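Local structure of ATP-dependent zinc metalloprotease FtsH (Thermotoga maritima, 4M8A) at residues Leu7-Phe12 and Pro49-Asp54; Gln14-Glu19 and Lys64-Ser69; Val26-Arg29 and Val33-Val36. The protein probably works as an ATP-dependent zinc metallopeptidase that degrades cytoplasmic and membrane proteins; this chain is its periplasmic domain. All coordinates share one frame; numbering follows the deposited sequence. Where two conformers were deposited one is given.

Contact 1. Residues Leu7-Phe12 and Pro49-Asp54; sequences LSYTSF and PWAVND
The nearest CA atoms, of Y9 in the first turn of helix 9-17 and A51 in a loop whose residues 49-52 have helical backbone angles but lack the regular helix bonds, are 9.1 Å apart, so the two segments meet through side chains, above all Y9 and W50. The indole of W50 meets the ring of Y9 edge on, a T-shaped pair with planes at 81° and with the five-membered ring centroid 4.6 Å from that of Y9. NE1 of W50 sits 3.4 Å above the plane of the Y9 ring, over its centre, so the indole N-H is directed into the pi cloud. With CG lying between the backbone N and the carbonyl carbon (chi1 51°), W50 swings its indole toward the helix although its CB starts off to one side. Further along the indole edge, CZ2 of W50 rests 3.7 Å from CB of Y9. A51 adds its methyl, with CB 4.2 Å from CE1 of Y9.

The phenol end is tied in through a water. It lies 2.8 Å from OH of Y9 and donates to OD2 of D54 over 2.6 Å, bridging two oxygens that do not meet directly. The other carboxylate oxygen, OD1, caps helix 55-63 by accepting from L57 N, so one side chain serves both the helix start and the bridge. Helix 9-17 has its own N-cap, S8, whose OG accepts from S11 N at 3.0 Å.

OG1 of T10 bonds to I66 O and V68 N of a neighbouring subunit. Within the chain, F12, one turn on, packs against V26, L34, V36 and V46 of the sheet, while Y9 and A51 both touch L57 of helix 55-63.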
ATOM      1  N   LEU B   7      15.618  20.792   2.721  1.00 18.71           N
ATOM      2  CA  LEU B   7      14.248  20.488   2.338  1.00 19.15           C
ATOM      3  C   LEU B   7      13.427  20.300   3.615  1.00 16.73           C
ATOM      4  O   LEU B   7      13.837  19.577   4.522  1.00 17.70           O
ATOM      5  CB  LEU B   7      14.245  19.206   1.499  1.00 20.56           C
ATOM      6  CG  LEU B   7      12.925  18.643   0.990  1.00 22.56           C
ATOM      7  CD1 LEU B   7      12.336  19.579  -0.042  1.00 26.21           C
ATOM      8  CD2 LEU B   7      13.158  17.266   0.387  1.00 20.56           C
ATOM      9  N   SER B   8      12.278  20.954   3.707  1.00 16.14           N
ATOM     10  CA  SER B   8      11.450  20.807   4.902  1.00 15.38           C
ATOM     11  C   SER B   8      10.831  19.410   4.937  1.00 17.13           C
ATOM     12  O   SER B   8      10.686  18.751   3.897  1.00 16.66           O
ATOM     13  CB  SER B   8      10.342  21.880   4.949  1.00 15.43           C
ATOM     14  OG  SER B   8       9.319  21.594   4.004  1.00 17.63           O
ATOM     15  N   TYR B   9      10.448  18.964   6.127  1.00 15.16           N
ATOM     16  CA  TYR B   9       9.746  17.697   6.251  1.00 16.01           C
ATOM     17  C   TYR B   9       8.449  17.705   5.434  1.00 13.28           C
ATOM     18  O   TYR B   9       8.139  16.738   4.736  1.00 15.61           O
ATOM     19  CB  TYR B   9       9.505  17.317   7.725  1.00 15.16           C
ATOM     20  CG  TYR B   9       8.912  15.935   7.846  1.00 14.41           C
ATOM     21  CD1 TYR B   9       9.686  14.803   7.610  1.00 16.76           C
ATOM     22  CD2 TYR B   9       7.575  15.760   8.145  1.00 17.33           C
ATOM     23  CE1 TYR B   9       9.143  13.542   7.691  1.00 18.72           C
ATOM     24  CE2 TYR B   9       7.021  14.482   8.228  1.00 18.09           C
ATOM     25  CZ  TYR B   9       7.814  13.384   7.996  1.00 19.95           C
ATOM     26  OH  TYR B   9       7.289  12.109   8.050  1.00 22.91           O
ATOM     27  N   THR B  10       7.699  18.802   5.489  1.00 15.84           N
ATOM     28  CA  THR B  10       6.459  18.882   4.721  1.00 17.77           C
ATOM     29  C   THR B  10       6.708  18.720   3.224  1.00 19.02           C
ATOM     30  O   THR B  10       5.994  17.978   2.544  1.00 19.70           O
ATOM     31  CB  THR B  10       5.746  20.207   4.990  1.00 16.45           C
ATOM     32  OG1 THR B  10       5.506  20.304   6.392  1.00 17.64           O
ATOM     33  CG2 THR B  10       4.408  20.267   4.269  1.00 20.32           C
ATOM     34  N   SER B  11       7.732  19.400   2.718  1.00 16.73           N
ATOM     35  CA  SER B  11       8.054  19.324   1.298  1.00 19.36           C
ATOM     36  C   SER B  11       8.538  17.923   0.917  1.00 17.99           C
ATOM     37  O   SER B  11       8.254  17.448  -0.182  1.00 20.88           O
ATOM     38  CB  SER B  11       9.082  20.385   0.903  1.00 21.76           C
ATOM     39  OG  SER B  11       8.515  21.692   0.901  1.00 25.46           O
ATOM     40  N   PHE B  12       9.237  17.263   1.835  1.00 16.71           N
ATOM     41  CA  PHE B  12       9.672  15.883   1.639  1.00 16.20           C
ATOM     42  C   PHE B  12       8.468  14.964   1.480  1.00 17.33           C
ATOM     43  O   PHE B  12       8.404  14.171   0.541  1.00 17.62           O
ATOM     44  CB  PHE B  12      10.526  15.428   2.826  1.00 14.00           C
ATOM     45  CG  PHE B  12      10.703  13.933   2.921  1.00 13.92           C
ATOM     46  CD1 PHE B  12      11.366  13.226   1.929  1.00 14.36           C
ATOM     47  CD2 PHE B  12      10.216  13.239   4.022  1.00 16.54           C
ATOM     48  CE1 PHE B  12      11.524  11.846   2.022  1.00 14.97           C
ATOM     49  CE2 PHE B  12      10.376  11.867   4.129  1.00 17.25           C
ATOM     50  CZ  PHE B  12      11.035  11.165   3.129  1.00 15.35           C
ATOM     51  N   PRO B  49      14.389  14.202  13.066  1.00 13.86           N
ATOM     52  CA  PRO B  49      14.701  13.097  13.983  1.00 14.19           C
ATOM     53  C   PRO B  49      13.495  12.208  14.310  1.00 16.17           C
ATOM     54  O   PRO B  49      13.691  11.055  14.692  1.00 16.14           O
ATOM     55  CB  PRO B  49      15.188  13.809  15.251  1.00 16.69           C
ATOM     56  CG  PRO B  49      15.650  15.159  14.786  1.00 17.38           C
ATOM     57  CD  PRO B  49      14.794  15.512  13.608  1.00 13.71           C
ATOM     58  N   TRP B  50      12.281  12.732  14.150  1.00 14.10           N
ATOM     59  CA  TRP B  50      11.060  11.973  14.426  1.00 15.17           C
ATOM     60  C   TRP B  50      10.803  10.878  13.399  1.00 15.90           C
ATOM     61  O   TRP B  50      10.074   9.936  13.667  1.00 18.10           O
ATOM     62  CB  TRP B  50       9.846  12.902  14.466  1.00 15.71           C
ATOM     63  CG  TRP B  50       9.734  13.790  13.259  1.00 14.67           C
ATOM     64  CD1 TRP B  50       9.080  13.516  12.094  1.00 14.77           C
ATOM     65  CD2 TRP B  50      10.286  15.104  13.111  1.00 16.05           C
ATOM     66  NE1 TRP B  50       9.194  14.576  11.224  1.00 16.04           N
ATOM     67  CE2 TRP B  50       9.932  15.565  11.825  1.00 16.20           C
ATOM     68  CE3 TRP B  50      11.064  15.928  13.933  1.00 14.99           C
ATOM     69  CZ2 TRP B  50      10.318  16.821  11.343  1.00 16.62           C
ATOM     70  CZ3 TRP B  50      11.443  17.183  13.457  1.00 15.15           C
ATOM     71  CH2 TRP B  50      11.068  17.615  12.175  1.00 15.48           C
ATOM     72  N   ALA B  51      11.397  11.014  12.219  1.00 15.17           N
ATOM     73  CA  ALA B  51      11.091  10.117  11.123  1.00 14.24           C
ATOM     74  C   ALA B  51      11.753   8.754  11.270  1.00 13.89           C
ATOM     75  O   ALA B  51      11.284   7.782  10.702  1.00 17.94           O
ATOM     76  CB  ALA B  51      11.512  10.760   9.813  1.00 18.21           C
ATOM     77  N   VAL B  52      12.841   8.686  12.029  1.00 17.29           N
ATOM     78  CA  VAL B  52      13.720   7.524  11.973  1.00 19.78           C
ATOM     79  C   VAL B  52      13.113   6.274  12.574  1.00 20.68           C
ATOM     80  O   VAL B  52      13.601   5.169  12.333  1.00 24.78           O
ATOM     81  CB  VAL B  52      15.069   7.805  12.650  1.00 22.79           C
ATOM     82  CG1 VAL B  52      15.644   9.132  12.136  1.00 25.42           C
ATOM     83  CG2 VAL B  52      14.910   7.806  14.169  1.00 21.24           C
ATOM     84  N   ASN B  53      12.062   6.443  13.366  1.00 24.43           N
ATOM     85  CA  ASN B  53      11.366   5.301  13.945  1.00 28.87           C
ATOM     86  C   ASN B  53       9.882   5.308  13.618  1.00 24.60           C
ATOM     87  O   ASN B  53       9.093   4.628  14.277  1.00 25.10           O
ATOM     88  CB  ASN B  53      11.560   5.275  15.461  1.00 35.93           C
ATOM     89  CG  ASN B  53      11.251   6.614  16.111  1.00 39.37           C
ATOM     90  OD1 ASN B  53      10.446   7.398  15.601  1.00 41.03           O
ATOM     91  ND2 ASN B  53      11.900   6.888  17.234  1.00 40.03           N
ATOM     92  N   ASP B  54       9.507   6.087  12.608  1.00 20.37           N
ATOM     93  CA  ASP B  54       8.120   6.165  12.161  1.00 20.08           C
ATOM     94  C   ASP B  54       7.852   5.021  11.187  1.00 18.77           C
ATOM     95  O   ASP B  54       8.122   5.137   9.985  1.00 18.79           O
ATOM     96  CB  ASP B  54       7.855   7.521  11.494  1.00 20.41           C
ATOM     97  CG  ASP B  54       6.418   7.671  10.979  1.00 19.90           C
ATOM     98  OD1 ASP B  54       5.626   6.692  10.988  1.00 22.49           O
ATOM     99  OD2 ASP B  54       6.077   8.791  10.550  1.00 21.10           O
TER
HETATM  100  O   HOH W   1       7.690  10.867  10.545  0.67 18.49           O

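Contact 2. Residues Gln14-Glu19 and Lys64-Ser69; sequences QMVEDE and KGIKVS
A Schellman motif ends helix 55-63 at G65, and the residues on either side of that glycine, K64 and I66, reach across to V16 in the last turn of helix 9-17. At G65 the backbone takes a positive phi and makes two bonds back into the final helical turn, after which the chain heads into strand 67-71. The two segments stay apart at the backbone, with V16 and K64 nearest at 8.6 Å between CA atoms, and only 127 Å² is buried between them.

V16 CG1 does the touching on its side. Its position opposite the backbone N (chi1 173°) turns this methyl to meet both partners: I66 CD1 lies 4.2 Å away in a purely apolar contact, and K64 CD lies 3.8 Å from the same methyl. L61 of helix 55-63 touches both V16 and I66, so the branched side chains share one apolar patch between the two helices, and V23 joins it from the sheet through I66.

K64 is the exposed member. Its aliphatic chain runs obliquely over V16 and then folds at chi3 (54°) and chi4 (65°), which curls its end around toward the C-terminal end of helix 9-17. The carbonyls at such an end would probably attract its positive charge. NZ nevertheless stands 3.5 Å from V16 O at a poor angle, without a hydrogen bond, and the nearer atom is a carbon: CE of K64 lies 3.0 Å from V16 O, a tight C...O approach and not a hydrogen bond.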
ATOM      1  N   GLN B  14       5.523  15.837   0.607  0.54 18.65           N
ATOM      2  CA  GLN B  14       4.963  16.311  -0.673  0.54 18.97           C
ATOM      3  C   GLN B  14       5.581  15.603  -1.884  0.54 18.06           C
ATOM      4  O   GLN B  14       4.895  15.276  -2.861  0.54 19.64           O
ATOM      5  CB  GLN B  14       5.167  17.834  -0.825  0.54 21.03           C
ATOM      6  CG  GLN B  14       4.041  18.719  -0.278  0.54 20.57           C
ATOM      7  CD  GLN B  14       4.381  20.217  -0.196  0.54 21.41           C
ATOM      8  OE1 GLN B  14       5.455  20.664  -0.602  0.54 23.20           O
ATOM      9  NE2 GLN B  14       3.447  20.992   0.344  0.54 21.61           N
ATOM     10  N   MET B  15       6.887  15.383  -1.813  1.00 19.13           N
ATOM     11  CA  MET B  15       7.639  14.708  -2.873  1.00 19.48           C
ATOM     12  C   MET B  15       7.372  13.212  -2.916  1.00 20.90           C
ATOM     13  O   MET B  15       7.254  12.617  -3.991  1.00 22.08           O
ATOM     14  CB  MET B  15       9.134  14.968  -2.713  1.00 19.15           C
ATOM     15  CG  MET B  15       9.503  16.365  -3.094  1.00 25.92           C
ATOM     16  SD  MET B  15      11.224  16.700  -2.749  1.00 31.17           S
ATOM     17  CE  MET B  15      12.008  15.359  -3.617  1.00 31.21           C
ATOM     18  N   VAL B  16       7.279  12.607  -1.742  1.00 19.20           N
ATOM     19  CA  VAL B  16       6.945  11.197  -1.656  1.00 21.17           C
ATOM     20  C   VAL B  16       5.552  10.932  -2.242  1.00 21.55           C
ATOM     21  O   VAL B  16       5.361   9.976  -3.010  1.00 23.51           O
ATOM     22  CB  VAL B  16       7.050  10.699  -0.200  1.00 22.38           C
ATOM     23  CG1 VAL B  16       6.531   9.272  -0.076  1.00 22.84           C
ATOM     24  CG2 VAL B  16       8.496  10.788   0.276  1.00 21.26           C
ATOM     25  N   GLU B  17       4.596  11.799  -1.913  1.00 24.35           N
ATOM     26  CA  GLU B  17       3.195  11.600  -2.286  1.00 23.58           C
ATOM     27  C   GLU B  17       2.885  11.942  -3.733  1.00 29.95           C
ATOM     28  O   GLU B  17       1.834  11.545  -4.245  1.00 31.26           O
ATOM     29  CB  GLU B  17       2.275  12.422  -1.378  1.00 24.40           C
ATOM     30  CG  GLU B  17       2.335  12.037   0.076  1.00 25.34           C
ATOM     31  CD  GLU B  17       1.387  12.851   0.943  1.00 28.65           C
ATOM     32  OE1 GLU B  17       0.955  13.951   0.519  1.00 30.95           O
ATOM     33  OE2 GLU B  17       1.070  12.389   2.057  1.00 32.22           O
ATOM     34  N   ASP B  18       3.778  12.687  -4.377  1.00 27.90           N
ATOM     35  CA  ASP B  18       3.594  13.080  -5.771  1.00 30.91           C
ATOM     36  C   ASP B  18       3.301  11.849  -6.637  1.00 34.49           C
ATOM     37  O   ASP B  18       4.022  10.863  -6.568  1.00 34.02           O
ATOM     38  CB  ASP B  18       4.851  13.801  -6.268  1.00 41.49           C
ATOM     39  CG  ASP B  18       4.595  14.656  -7.491  1.00 46.18           C
ATOM     40  OD1 ASP B  18       3.799  14.235  -8.354  1.00 50.06           O
ATOM     41  OD2 ASP B  18       5.194  15.747  -7.588  1.00 48.81           O
ATOM     42  N   GLU B  19       2.232  11.897  -7.429  1.00 40.66           N
ATOM     43  CA  GLU B  19       1.843  10.745  -8.250  1.00 44.23           C
ATOM     44  C   GLU B  19       2.915  10.375  -9.272  1.00 46.75           C
ATOM     45  O   GLU B  19       2.985   9.235  -9.739  1.00 46.65           O
ATOM     46  CB  GLU B  19       0.491  10.985  -8.940  1.00 46.39           C
ATOM     47  CG  GLU B  19       0.496  12.066 -10.018  1.00 53.17           C
ATOM     48  CD  GLU B  19      -0.905  12.416 -10.507  1.00 55.83           C
ATOM     49  OE1 GLU B  19      -1.668  13.047  -9.742  1.00 53.63           O
ATOM     50  OE2 GLU B  19      -1.245  12.058 -11.656  1.00 56.86           O
ATOM     51  N   LYS B  64       6.195   1.997  -1.944  1.00 19.97           N
ATOM     52  CA  LYS B  64       6.308   2.770  -3.180  1.00 19.58           C
ATOM     53  C   LYS B  64       7.513   2.354  -4.002  1.00 16.34           C
ATOM     54  O   LYS B  64       7.694   2.809  -5.133  1.00 20.00           O
ATOM     55  CB  LYS B  64       6.387   4.265  -2.871  1.00 20.30           C
ATOM     56  CG  LYS B  64       5.097   4.820  -2.296  1.00 28.82           C
ATOM     57  CD  LYS B  64       5.225   6.300  -2.051  1.00 31.94           C
ATOM     58  CE  LYS B  64       5.670   6.995  -3.325  1.00 38.54           C
ATOM     59  NZ  LYS B  64       4.648   6.893  -4.407  1.00 39.21           N
ATOM     60  N   GLY B  65       8.331   1.477  -3.439  1.00 15.29           N
ATOM     61  CA  GLY B  65       9.526   1.015  -4.116  1.00 17.69           C
ATOM     62  C   GLY B  65      10.695   1.962  -3.953  1.00 15.50           C
ATOM     63  O   GLY B  65      11.729   1.774  -4.592  1.00 16.43           O
ATOM     64  N   ILE B  66      10.540   2.967  -3.083  1.00 12.38           N
ATOM     65  CA  ILE B  66      11.633   3.893  -2.774  1.00 12.52           C
ATOM     66  C   ILE B  66      12.679   3.125  -1.982  1.00 12.35           C
ATOM     67  O   ILE B  66      12.341   2.333  -1.104  1.00 10.84           O
ATOM     68  CB  ILE B  66      11.127   5.126  -1.997  1.00 11.09           C
ATOM     69  CG1 ILE B  66      10.186   5.946  -2.895  1.00 12.26           C
ATOM     70  CG2 ILE B  66      12.303   5.973  -1.469  1.00 12.25           C
ATOM     71  CD1 ILE B  66       9.363   6.969  -2.158  1.00 13.18           C
ATOM     72  N   LYS B  67      13.942   3.301  -2.337  1.00 10.26           N
ATOM     73  CA  LYS B  67      15.022   2.624  -1.638  1.00 10.28           C
ATOM     74  C   LYS B  67      15.220   3.278  -0.283  1.00 10.80           C
ATOM     75  O   LYS B  67      15.512   4.473  -0.202  1.00 13.04           O
ATOM     76  CB  LYS B  67      16.312   2.707  -2.456  1.00 11.57           C
ATOM     77  CG  LYS B  67      17.485   1.962  -1.835  1.00  9.82           C
ATOM     78  CD  LYS B  67      18.685   1.971  -2.792  1.00 11.09           C
ATOM     79  CE  LYS B  67      19.862   1.214  -2.189  1.00 13.57           C
ATOM     80  NZ  LYS B  67      21.070   1.315  -3.070  1.00 17.50           N
ATOM     81  N   VAL B  68      15.075   2.502   0.784  1.00  8.62           N
ATOM     82  CA  VAL B  68      15.271   3.011   2.139  1.00  8.90           C
ATOM     83  C   VAL B  68      16.495   2.330   2.729  1.00  8.86           C
ATOM     84  O   VAL B  68      16.573   1.095   2.749  1.00  9.97           O
ATOM     85  CB  VAL B  68      14.050   2.718   3.027  1.00  9.06           C
ATOM     86  CG1 VAL B  68      14.318   3.160   4.464  1.00 11.95           C
ATOM     87  CG2 VAL B  68      12.809   3.390   2.446  1.00 13.08           C
ATOM     88  N   SER B  69      17.442   3.132   3.208  1.00 10.37           N
ATOM     89  CA  SER B  69      18.751   2.654   3.677  1.00 12.93           C
ATOM     90  C   SER B  69      19.078   3.345   4.982  1.00 14.22           C
ATOM     91  O   SER B  69      19.025   4.570   5.043  1.00 14.35           O
ATOM     92  CB  SER B  69      19.852   3.058   2.681  1.00 17.10           C
ATOM     93  OG  SER B  69      19.564   2.578   1.361  1.00 21.03           O
TER

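Contact 3. Residues Val26-Arg29 and Val33-Val36; sequences VVIR and VLRV
Carbonyl O of R35 takes two approaches from the neighbouring strand: V27 N-H donates to it at 2.8 Å, almost straight at 176°, and the CA-H of V26 comes in at 3.4 Å from CA. V27 O is served in the same way, by R35 N at 2.9 Å and by the CA-H of L34. V27 and R35 thus form an antiparallel hydrogen-bonded pair, set between the non-hydrogen-bonded pairs V26 with V36 and I28 with L34. Near the turn, R29 N donates to V33 O at 3.1 Å.

On the face carrying V26, I28, L34 and V36 the contact is apolar. I28 and L34 lie side by side, and CG2 of I28 meets CD2 of L34 at 4.0 Å; V46 of strand 43-47 touches L34 and V36.

The opposite face mixes V27 with arginines. R35 has two conformers; in one, its guanidinium lays a face over CG1 of V27, and the R29 chain, bent at chi3 (49°), passes across it, guanidinium planes 57° apart. There R29 NH1 and R35 NH2, both donors, come to 3.2 Å edge to edge without a bond; the salt bridge from R29 NH2 to D31 probably offsets part of the charge.

D31, in the connection, also accepts from V33 N. The whole is a two-stranded antiparallel beta hairpin, the central pair of the domain's four-stranded mixed sheet.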
ATOM      1  N   VAL B  26      15.828   7.203   0.111  1.00  8.95           N
ATOM      2  CA  VAL B  26      15.880   7.933   1.362  1.00  9.87           C
ATOM      3  C   VAL B  26      16.864   7.230   2.273  1.00  8.73           C
ATOM      4  O   VAL B  26      16.698   6.050   2.579  1.00  9.87           O
ATOM      5  CB  VAL B  26      14.491   8.014   2.037  1.00  8.29           C
ATOM      6  CG1 VAL B  26      14.584   8.744   3.361  1.00 10.37           C
ATOM      7  CG2 VAL B  26      13.487   8.720   1.099  1.00 10.61           C
ATOM      8  N   VAL B  27      17.907   7.955   2.669  1.00  8.60           N
ATOM      9  CA  VAL B  27      18.883   7.411   3.603  1.00  8.70           C
ATOM     10  C   VAL B  27      18.525   7.973   4.977  1.00  8.87           C
ATOM     11  O   VAL B  27      18.489   9.193   5.176  1.00  9.91           O
ATOM     12  CB  VAL B  27      20.348   7.778   3.223  1.00 10.45           C
ATOM     13  CG1 VAL B  27      21.340   7.287   4.289  1.00 11.03           C
ATOM     14  CG2 VAL B  27      20.699   7.219   1.850  1.00 12.49           C
ATOM     15  N   ILE B  28      18.227   7.076   5.907  1.00  8.77           N
ATOM     16  CA  ILE B  28      17.828   7.453   7.256  1.00  8.49           C
ATOM     17  C   ILE B  28      19.074   7.370   8.142  1.00  9.85           C
ATOM     18  O   ILE B  28      19.512   6.287   8.558  1.00 11.25           O
ATOM     19  CB  ILE B  28      16.698   6.553   7.783  1.00  9.90           C
ATOM     20  CG1 ILE B  28      15.494   6.583   6.825  1.00 11.16           C
ATOM     21  CG2 ILE B  28      16.259   6.999   9.179  1.00 13.52           C
ATOM     22  CD1 ILE B  28      14.324   5.674   7.275  1.00 13.59           C
ATOM     23  N   ARG B  29      19.676   8.521   8.383  1.00  9.69           N
ATOM     24  CA  ARG B  29      20.915   8.570   9.137  1.00 10.78           C
ATOM     25  C   ARG B  29      20.645   8.460  10.625  1.00 11.37           C
ATOM     26  O   ARG B  29      19.617   8.938  11.129  1.00 12.73           O
ATOM     27  CB  ARG B  29      21.625   9.892   8.866  1.00 13.27           C
ATOM     28  CG  ARG B  29      22.103  10.072   7.427  1.00 12.79           C
ATOM     29  CD  ARG B  29      22.592  11.497   7.161  1.00 14.51           C
ATOM     30  NE  ARG B  29      23.523  11.944   8.193  1.00 15.26           N
ATOM     31  CZ  ARG B  29      24.836  11.776   8.135  1.00 19.74           C
ATOM     32  NH1 ARG B  29      25.379  11.187   7.075  1.00 18.99           N
ATOM     33  NH2 ARG B  29      25.600  12.215   9.124  1.00 19.34           N
ATOM     34  N   VAL B  33      19.005  12.983  10.372  1.00 13.59           N
ATOM     35  CA  VAL B  33      18.889  13.643   9.084  1.00 13.63           C
ATOM     36  C   VAL B  33      18.534  12.607   8.037  1.00 11.41           C
ATOM     37  O   VAL B  33      19.078  11.505   8.033  1.00 14.06           O
ATOM     38  CB  VAL B  33      20.215  14.321   8.710  1.00 13.43           C
ATOM     39  CG1 VAL B  33      20.183  14.845   7.269  1.00 17.43           C
ATOM     40  CG2 VAL B  33      20.538  15.427   9.702  1.00 14.87           C
ATOM     41  N   LEU B  34      17.588  12.947   7.166  1.00 11.85           N
ATOM     42  CA  LEU B  34      17.289  12.109   6.025  1.00 11.05           C
ATOM     43  C   LEU B  34      17.959  12.706   4.815  1.00 11.53           C
ATOM     44  O   LEU B  34      17.838  13.896   4.561  1.00 14.93           O
ATOM     45  CB  LEU B  34      15.782  12.073   5.747  1.00 12.92           C
ATOM     46  CG  LEU B  34      14.826  11.840   6.911  1.00 17.47           C
ATOM     47  CD1 LEU B  34      13.399  11.878   6.415  1.00 15.56           C
ATOM     48  CD2 LEU B  34      15.121  10.528   7.616  1.00 17.69           C
ATOM     49  N   ARG B  35      18.685  11.893   4.062  0.55  9.92           N
ATOM     50  CA  ARG B  35      19.186  12.351   2.782  0.55  8.95           C
ATOM     51  C   ARG B  35      18.294  11.760   1.714  0.55  9.71           C
ATOM     52  O   ARG B  35      18.099  10.539   1.644  0.55 10.22           O
ATOM     53  CB  ARG B  35      20.635  11.937   2.577  0.55 13.62           C
ATOM     54  CG  ARG B  35      21.617  12.752   3.383  0.55 16.21           C
ATOM     55  CD  ARG B  35      23.003  12.551   2.838  0.55 16.58           C
ATOM     56  NE  ARG B  35      23.790  11.678   3.691  0.55 26.62           N
ATOM     57  CZ  ARG B  35      24.059  10.408   3.423  0.55 25.28           C
ATOM     58  NH1 ARG B  35      23.608   9.834   2.308  0.55 23.30           N
ATOM     59  NH2 ARG B  35      24.794   9.717   4.274  0.55  8.07           N
ATOM     60  N   VAL B  36      17.733  12.640   0.902  1.00 10.26           N
ATOM     61  CA  VAL B  36      16.694  12.271  -0.047  1.00 11.27           C
ATOM     62  C   VAL B  36      17.203  12.475  -1.476  1.00  9.36           C
ATOM     63  O   VAL B  36      17.563  13.576  -1.869  1.00 13.19           O
ATOM     64  CB  VAL B  36      15.427  13.109   0.187  1.00 12.47           C
ATOM     65  CG1 VAL B  36      14.332  12.734  -0.801  1.00 13.41           C
ATOM     66  CG2 VAL B  36      14.951  12.958   1.635  1.00 13.09           C
TER

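From the N terminus the chain first forms helix 9-17, which supplies one segment to contact 1 and the next to contact 2. It then runs into strand 23-29 and turns back at once, and contact 3 closes this short hairpin. After strand 43-47 the loop at 49-54 returns to the helix start, closing contact 1; helix 55-63 follows, and 64-69 closes contact 2. Contact 3 lies within both larger loops, while contacts 1 and 2 cross, their segments alternating along the chain. F12 joins contact 1 to the hairpin face. K67 O and S69 O, probably bonded to V26 N and I28 N, link strand 67-71 of contact 2 to strand 23-29 of the hairpin, its neighbour in the sheet.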